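Local structure of uncharacterized protein aq_328 (1R4V) at residues A[106-117]-A[131-139]. The protein is of unknown function but adopts a histone fold within a single chain, and its family is tentatively linked to protein heterodimerization. Residues are numbered along the deposited sequence; the frame is centred on the assembly and turned at random.
Sequences VDELLEYIAFIP and YRNIMGGLL
V106 and M135, a selenomethionine in this crystal, interlock as reciprocal knobs where helix 106-113 crosses the 131-139 part of helix 131-149 almost at a right angle, the axes of the two segments 9.6 Å apart. V106 sits among R132, M135, G136 and L139; with CG1 anti to the backbone N (chi1 177°), that methyl lies 3.4 Å from R132 O while V106 CG2 turns to L139 CD1, 3.9 Å away. V106 and G136 have the nearest CA atoms of the two segments, 6.3 Å apart. In return, the extended M135 chain drives into the hole formed by V106, L109, L110 and I113: M135 SE rests 3.8 Å from L110 CA, M135 CE 3.8 Å from L109 CB, and the I113 and M135 side chains meet tip to tip, through I113 CD1. The crossing lies in the all-helical core of the histone fold, where L53 and V56 of the long helix 46-62 also touch M135.

Beyond the helix end, which A114 breaks with positive phi, the contact turns aromatic. F115 points its edge at the face of Y131 in an offset edge-to-face pair, planes at 74°, and F60 packs against both rings.

At the exposed margin R132 grips D107 side-on. R132 NE donates to D107 OD2 at 2.8 Å on the syn side, nearly straight at 162°. R132 NH1 reaches D107 OD1 at 3.3 Å from above the carboxylate plane. A leucine in place of R132 would probably leave the D107 carboxylate without its charged mate and free to swing into solvent.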
loop_
_atom_site.group_PDB
_atom_site.type_symbol
_atom_site.label_atom_id
_atom_site.label_comp_id
_atom_site.label_asym_id
_atom_site.label_seq_id
_atom_site.Cartn_x
_atom_site.Cartn_y
_atom_site.Cartn_z
ATOM N N VAL A 106 -2.428 4.919 8.403
ATOM C CA VAL A 106 -2.682 3.690 7.634
ATOM C C VAL A 106 -4.073 3.124 7.881
ATOM O O VAL A 106 -4.742 2.718 6.933
ATOM C CB VAL A 106 -1.571 2.637 7.829
ATOM C CG1 VAL A 106 -1.895 1.349 7.086
ATOM C CG2 VAL A 106 -0.237 3.160 7.313
ATOM N N ASP A 107 -4.548 3.145 9.124
ATOM C CA ASP A 107 -5.885 2.640 9.431
ATOM C C ASP A 107 -6.980 3.433 8.754
ATOM O O ASP A 107 -7.942 2.847 8.261
ATOM C CB ASP A 107 -6.126 2.585 10.931
ATOM C CG ASP A 107 -5.248 1.557 11.602
ATOM O OD1 ASP A 107 -4.648 1.871 12.656
ATOM O OD2 ASP A 107 -5.092 0.416 11.119
ATOM N N GLU A 108 -6.823 4.756 8.704
ATOM C CA GLU A 108 -7.790 5.595 8.032
ATOM C C GLU A 108 -7.636 5.434 6.523
ATOM O O GLU A 108 -8.625 5.444 5.791
ATOM C CB GLU A 108 -7.627 7.069 8.441
ATOM C CG GLU A 108 -7.680 7.322 9.944
ATOM C CD GLU A 108 -6.324 7.310 10.658
ATOM O OE1 GLU A 108 -5.553 6.318 10.550
ATOM O OE2 GLU A 108 -6.027 8.311 11.360
ATOM N N LEU A 109 -6.406 5.287 6.046
ATOM C CA LEU A 109 -6.175 5.213 4.610
ATOM C C LEU A 109 -6.723 3.892 4.054
ATOM O O LEU A 109 -7.226 3.817 2.925
ATOM C CB LEU A 109 -4.687 5.364 4.317
ATOM C CG LEU A 109 -4.079 6.727 4.669
ATOM C CD1 LEU A 109 -2.569 6.579 4.561
ATOM C CD2 LEU A 109 -4.652 7.807 3.777
ATOM N N LEU A 110 -6.645 2.846 4.864
ATOM C CA LEU A 110 -7.185 1.538 4.490
ATOM C C LEU A 110 -8.689 1.652 4.230
ATOM O O LEU A 110 -9.188 1.175 3.216
ATOM C CB LEU A 110 -6.926 0.513 5.594
ATOM C CG LEU A 110 -6.590 -0.928 5.193
ATOM C CD1 LEU A 110 -7.065 -1.823 6.298
ATOM C CD2 LEU A 110 -7.102 -1.397 3.816
ATOM N N GLU A 111 -9.416 2.291 5.138
ATOM C CA GLU A 111 -10.853 2.503 4.952
ATOM C C GLU A 111 -11.137 3.390 3.750
ATOM O O GLU A 111 -12.063 3.147 2.985
ATOM C CB GLU A 111 -11.523 3.090 6.195
ATOM C CG GLU A 111 -13.011 2.780 6.230
ATOM C CD GLU A 111 -13.694 3.173 7.536
ATOM O OE1 GLU A 111 -14.687 2.495 7.928
ATOM O OE2 GLU A 111 -13.242 4.160 8.174
ATOM N N TYR A 112 -10.326 4.424 3.584
ATOM C CA TYR A 112 -10.456 5.315 2.447
ATOM C C TYR A 112 -10.347 4.618 1.097
ATOM O O TYR A 112 -11.156 4.893 0.221
ATOM C CB TYR A 112 -9.397 6.400 2.516
ATOM C CG TYR A 112 -9.550 7.384 1.390
ATOM C CD1 TYR A 112 -10.477 8.400 1.504
ATOM C CD2 TYR A 112 -8.788 7.289 0.222
ATOM C CE1 TYR A 112 -10.644 9.317 0.511
ATOM C CE2 TYR A 112 -8.941 8.224 -0.804
ATOM C CZ TYR A 112 -9.879 9.233 -0.634
ATOM O OH TYR A 112 -10.137 10.211 -1.561
ATOM N N ILE A 113 -9.375 3.724 0.903
ATOM C CA ILE A 113 -9.248 3.091 -0.411
ATOM C C ILE A 113 -10.366 2.106 -0.756
ATOM O O ILE A 113 -10.537 1.766 -1.932
ATOM C CB ILE A 113 -7.859 2.476 -0.639
ATOM C CG1 ILE A 113 -7.533 1.375 0.374
ATOM C CG2 ILE A 113 -6.826 3.603 -0.650
ATOM C CD1 ILE A 113 -6.423 0.425 -0.035
ATOM N N ALA A 114 -11.134 1.666 0.240
ATOM C CA ALA A 114 -12.286 0.793 0.041
ATOM C C ALA A 114 -11.859 -0.421 -0.796
ATOM O O ALA A 114 -12.408 -0.695 -1.867
ATOM C CB ALA A 114 -13.432 1.540 -0.611
ATOM N N PHE A 115 -10.867 -1.134 -0.276
ATOM C CA PHE A 115 -10.234 -2.227 -0.997
ATOM C C PHE A 115 -11.151 -3.445 -1.108
ATOM O O PHE A 115 -11.761 -3.851 -0.130
ATOM C CB PHE A 115 -8.927 -2.613 -0.293
ATOM C CG PHE A 115 -8.233 -3.780 -0.916
ATOM C CD1 PHE A 115 -8.068 -4.966 -0.222
ATOM C CD2 PHE A 115 -7.758 -3.696 -2.212
ATOM C CE1 PHE A 115 -7.427 -6.045 -0.812
ATOM C CE2 PHE A 115 -7.110 -4.771 -2.808
ATOM C CZ PHE A 115 -6.958 -5.955 -2.103
ATOM N N ILE A 116 -11.247 -4.005 -2.310
ATOM C CA ILE A 116 -12.002 -5.227 -2.597
ATOM C C ILE A 116 -11.038 -6.136 -3.343
ATOM O O ILE A 116 -10.678 -5.863 -4.488
ATOM C CB ILE A 116 -13.226 -4.911 -3.463
ATOM C CG1 ILE A 116 -14.160 -3.957 -2.701
ATOM C CG2 ILE A 116 -13.970 -6.194 -3.871
ATOM C CD1 ILE A 116 -15.153 -3.237 -3.578
ATOM N N PRO A 117 -10.562 -7.208 -2.733
ATOM C CA PRO A 117 -9.634 -8.066 -3.462
ATOM C C PRO A 117 -10.340 -8.736 -4.645
ATOM O O PRO A 117 -11.533 -9.035 -4.556
ATOM C CB PRO A 117 -9.170 -9.064 -2.404
ATOM C CG PRO A 117 -10.199 -9.035 -1.371
ATOM C CD PRO A 117 -10.805 -7.689 -1.367
ATOM N N TYR A 131 -4.012 -6.492 7.050
ATOM C CA TYR A 131 -4.092 -5.542 5.954
ATOM C C TYR A 131 -3.390 -4.238 6.275
ATOM O O TYR A 131 -2.862 -3.581 5.380
ATOM C CB TYR A 131 -5.549 -5.245 5.607
ATOM C CG TYR A 131 -6.256 -6.194 4.693
ATOM C CD1 TYR A 131 -5.713 -7.436 4.316
ATOM C CD2 TYR A 131 -7.494 -5.840 4.175
ATOM C CE1 TYR A 131 -6.407 -8.303 3.464
ATOM C CE2 TYR A 131 -8.182 -6.685 3.305
ATOM C CZ TYR A 131 -7.637 -7.901 2.948
ATOM O OH TYR A 131 -8.373 -8.684 2.108
ATOM N N ARG A 132 -3.409 -3.814 7.536
ATOM C CA ARG A 132 -2.710 -2.573 7.873
ATOM C C ARG A 132 -1.194 -2.682 7.682
ATOM O O ARG A 132 -0.546 -1.745 7.228
ATOM C CB ARG A 132 -3.094 -2.097 9.279
ATOM C CG ARG A 132 -2.626 -2.986 10.428
ATOM C CD ARG A 132 -3.098 -2.469 11.800
ATOM N NE ARG A 132 -2.864 -1.030 11.872
ATOM C CZ ARG A 132 -1.672 -0.475 12.057
ATOM N NH1 ARG A 132 -1.592 0.847 12.088
ATOM N NH2 ARG A 132 -0.569 -1.208 12.222
ATOM N N ASN A 133 -0.621 -3.841 8.002
ATOM C CA ASN A 133 0.804 -4.078 7.810
ATOM C C ASN A 133 1.147 -4.181 6.334
ATOM O O ASN A 133 2.151 -3.655 5.908
ATOM C CB ASN A 133 1.264 -5.300 8.581
ATOM C CG ASN A 133 1.105 -5.084 10.073
ATOM O OD1 ASN A 133 1.344 -3.979 10.581
ATOM N ND2 ASN A 133 0.654 -6.118 10.768
ATOM N N ILE A 134 0.302 -4.838 5.558
ATOM C CA ILE A 134 0.540 -4.951 4.112
ATOM C C ILE A 134 0.505 -3.578 3.458
ATOM O O ILE A 134 1.387 -3.243 2.656
ATOM C CB ILE A 134 -0.487 -5.891 3.491
ATOM C CG1 ILE A 134 -0.264 -7.306 4.039
ATOM C CG2 ILE A 134 -0.375 -5.870 1.973
ATOM C CD1 ILE A 134 -1.349 -8.303 3.681
HETATM N N MSE A 135 -0.508 -2.783 3.792
HETATM C CA MSE A 135 -0.649 -1.460 3.213
HETATM C C MSE A 135 0.473 -0.544 3.650
HETATM O O MSE A 135 0.975 0.228 2.857
HETATM C CB MSE A 135 -1.985 -0.817 3.561
HETATM C CG MSE A 135 -2.390 0.094 2.378
HETATM SE SE MSE A 135 -3.751 1.240 2.989
HETATM C CE MSE A 135 -3.573 2.844 1.756
ATOM N N GLY A 136 0.839 -0.609 4.920
ATOM C CA GLY A 136 1.976 0.138 5.426
ATOM C C GLY A 136 3.272 -0.189 4.716
ATOM O O GLY A 136 4.013 0.720 4.380
ATOM N N GLY A 137 3.528 -1.464 4.449
ATOM C CA GLY A 137 4.644 -1.911 3.622
ATOM C C GLY A 137 4.592 -1.415 2.185
ATOM O O GLY A 137 5.617 -1.035 1.599
ATOM N N LEU A 138 3.408 -1.430 1.596
ATOM C CA LEU A 138 3.205 -0.915 0.241
ATOM C C LEU A 138 3.446 0.594 0.193
ATOM O O LEU A 138 3.984 1.107 -0.772
ATOM C CB LEU A 138 1.809 -1.258 -0.283
ATOM C CG LEU A 138 1.591 -2.720 -0.668
ATOM C CD1 LEU A 138 0.113 -2.949 -0.868
ATOM C CD2 LEU A 138 2.439 -3.127 -1.893
ATOM N N LEU A 139 3.079 1.316 1.240
ATOM C CA LEU A 139 3.334 2.752 1.313
ATOM C C LEU A 139 4.827 3.041 1.393
ATOM O O LEU A 139 5.317 3.916 0.662
ATOM C CB LEU A 139 2.559 3.376 2.466
ATOM C CG LEU A 139 1.076 3.611 2.197
ATOM C CD1 LEU A 139 0.415 3.820 3.557
ATOM C CD2 LEU A 139 0.840 4.808 1.291
#